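Local coordinates for protein nucleoside diphosphate kinase (Encephalitozoon cuniculi, PDB 3MPD) that probably transfers the gamma phosphate of ATP to nucleoside diphosphates by a ping-pong mechanism, through a phosphohistidine intermediate, to make the other nucleoside triphosphates, at residues S23-R28 / G103-D108. Numbering follows the deposited sequence.
Sequences SRIIQR and GTIRGD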
loop_
_atom_site.group_PDB
_atom_site.type_symbol
_atom_site.label_atom_id
_atom_site.label_comp_id
_atom_site.label_asym_id
_atom_site.label_seq_id
_atom_site.Cartn_x
_atom_site.Cartn_y
_atom_site.Cartn_z
ATOM N N SER A 23 -6.975 -0.865 -4.678
ATOM C CA SER A 23 -6.393 -0.082 -5.798
ATOM C C SER A 23 -7.256 1.120 -6.153
ATOM O O SER A 23 -6.725 2.174 -6.493
ATOM C CB SER A 23 -6.134 -0.906 -7.071
ATOM O OG SER A 23 -7.353 -1.334 -7.648
ATOM N N ARG A 24 -8.576 0.948 -6.072
ATOM C CA ARG A 24 -9.525 2.020 -6.385
ATOM C C ARG A 24 -9.434 3.185 -5.394
ATOM O O ARG A 24 -9.619 4.344 -5.745
ATOM C CB ARG A 24 -10.967 1.462 -6.449
ATOM C CG ARG A 24 -11.254 0.853 -7.856
ATOM C CD ARG A 24 -12.530 0.004 -7.895
ATOM N NE ARG A 24 -12.385 -1.298 -7.226
ATOM C CZ ARG A 24 -13.352 -2.236 -7.181
ATOM N NH1 ARG A 24 -14.540 -2.016 -7.766
ATOM N NH2 ARG A 24 -13.142 -3.400 -6.561
ATOM N N ILE A 25 -9.211 2.858 -4.139
ATOM C CA ILE A 25 -9.044 3.873 -3.096
ATOM C C ILE A 25 -7.680 4.604 -3.272
ATOM O O ILE A 25 -7.611 5.819 -3.256
ATOM C CB ILE A 25 -9.141 3.201 -1.716
ATOM C CG1 ILE A 25 -10.618 2.856 -1.392
ATOM C CG2 ILE A 25 -8.501 4.081 -0.628
ATOM C CD1 ILE A 25 -10.750 1.780 -0.276
ATOM N N ILE A 26 -6.608 3.865 -3.441
ATOM C CA ILE A 26 -5.297 4.492 -3.579
ATOM C C ILE A 26 -5.244 5.388 -4.828
ATOM O O ILE A 26 -4.609 6.450 -4.813
ATOM C CB ILE A 26 -4.189 3.415 -3.589
ATOM C CG1 ILE A 26 -4.084 2.786 -2.164
ATOM C CG2 ILE A 26 -2.830 4.030 -4.058
ATOM C CD1 ILE A 26 -3.010 1.675 -2.069
ATOM N N GLN A 27 -5.890 4.957 -5.909
ATOM C CA GLN A 27 -5.968 5.788 -7.122
ATOM C C GLN A 27 -6.463 7.209 -6.825
ATOM O O GLN A 27 -5.932 8.170 -7.406
ATOM C CB GLN A 27 -6.887 5.145 -8.184
ATOM C CG GLN A 27 -6.970 5.900 -9.523
ATOM C CD GLN A 27 -8.026 5.261 -10.515
ATOM O OE1 GLN A 27 -8.351 4.086 -10.433
ATOM N NE2 GLN A 27 -8.542 6.053 -11.406
ATOM N N ARG A 28 -7.479 7.349 -5.961
ATOM C CA ARG A 28 -8.055 8.688 -5.699
ATOM C C ARG A 28 -6.987 9.619 -5.109
ATOM O O ARG A 28 -6.904 10.787 -5.483
ATOM C CB ARG A 28 -9.265 8.667 -4.760
ATOM C CG ARG A 28 -10.346 7.606 -5.060
ATOM C CD ARG A 28 -11.025 7.918 -6.368
ATOM N NE ARG A 28 -12.149 7.004 -6.655
ATOM C CZ ARG A 28 -13.432 7.206 -6.347
ATOM N NH1 ARG A 28 -13.817 8.278 -5.674
ATOM N NH2 ARG A 28 -14.341 6.328 -6.757
ATOM N N GLY A 103 -18.963 10.308 -6.762
ATOM C CA GLY A 103 -17.584 10.673 -7.110
ATOM C C GLY A 103 -16.649 10.607 -5.902
ATOM O O GLY A 103 -15.445 10.520 -6.085
ATOM N N THR A 104 -17.180 10.638 -4.669
ATOM C CA THR A 104 -16.334 10.400 -3.470
ATOM C C THR A 104 -16.213 8.903 -3.223
ATOM O O THR A 104 -16.999 8.110 -3.739
ATOM C CB THR A 104 -16.909 11.072 -2.170
ATOM O OG1 THR A 104 -18.187 10.513 -1.829
ATOM C CG2 THR A 104 -17.045 12.617 -2.331
ATOM N N ILE A 105 -15.245 8.506 -2.414
ATOM C CA ILE A 105 -15.068 7.123 -2.045
ATOM C C ILE A 105 -16.330 6.540 -1.402
ATOM O O ILE A 105 -16.787 5.484 -1.799
ATOM C CB ILE A 105 -13.842 6.973 -1.120
ATOM C CG1 ILE A 105 -12.568 7.223 -1.952
ATOM C CG2 ILE A 105 -13.784 5.578 -0.538
ATOM C CD1 ILE A 105 -11.310 7.443 -1.072
ATOM N N ARG A 106 -16.878 7.241 -0.411
ATOM C CA ARG A 106 -18.101 6.760 0.262
ATOM C C ARG A 106 -19.318 6.851 -0.645
ATOM O O ARG A 106 -20.167 5.966 -0.637
ATOM C CB ARG A 106 -18.346 7.517 1.577
ATOM C CG ARG A 106 -17.283 7.141 2.626
ATOM C CD ARG A 106 -17.327 8.027 3.873
ATOM N NE ARG A 106 -16.386 7.539 4.905
ATOM C CZ ARG A 106 -15.964 8.306 5.901
ATOM N NH1 ARG A 106 -16.381 9.559 5.986
ATOM N NH2 ARG A 106 -15.124 7.835 6.807
ATOM N N GLY A 107 -19.402 7.919 -1.435
ATOM C CA GLY A 107 -20.515 8.029 -2.376
ATOM C C GLY A 107 -20.566 6.919 -3.433
ATOM O O GLY A 107 -21.653 6.508 -3.859
ATOM N N ASP A 108 -19.399 6.494 -3.905
ATOM C CA ASP A 108 -19.316 5.509 -5.004
ATOM C C ASP A 108 -19.381 4.043 -4.522
ATOM O O ASP A 108 -19.888 3.177 -5.234
ATOM C CB ASP A 108 -18.018 5.704 -5.805
ATOM C CG ASP A 108 -18.017 7.003 -6.640
ATOM O OD1 ASP A 108 -19.092 7.614 -6.897
ATOM O OD2 ASP A 108 -16.924 7.413 -7.038
#
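R28 of helix 22-32 reaches D108 of the short helix 105-109 and illustrates how one long side chain can combine a salt bridge at its tip with apolar packing along its stem. Its NH2 donates to D108 OD2 in a salt bridge of 2.8 Å, bent to 144° and directed at the anti lone pair, with OD2 23° out of the guanidinium plane. R28 NH1 lies 2.8 Å from the carbonyl oxygen G103 O. A bend at chi2 (-67°) lays the R28 stem along I105, the two side chains running past each other in opposite directions, with R28 CG 3.8 Å from I105 CG1. The buried I25 and I105 meet more loosely, I25 CG1 to I105 CG2 at 4.3 Å, and both also pack on I117 and I118. In this nucleoside diphosphate kinase fold, the contact joins helix 22-32, whose I25 rests on strand 118-120 of the antiparallel sheet, to the helix carrying R106, which probably binds ATP. Behind the first shell, D108 OD1 accepts from G103 N (2.7 Å), approached from above the carboxylate plane, a bond that ties the acid back to the residue just ahead of the N-cap and helps to fix its rotation. That N-cap is T104: its OG1 accepts from G107 N at 2.9 Å and is also hydrogen-bonded to S101 O. Y109 OH adds a weak hydrogen bond to R28 NH2.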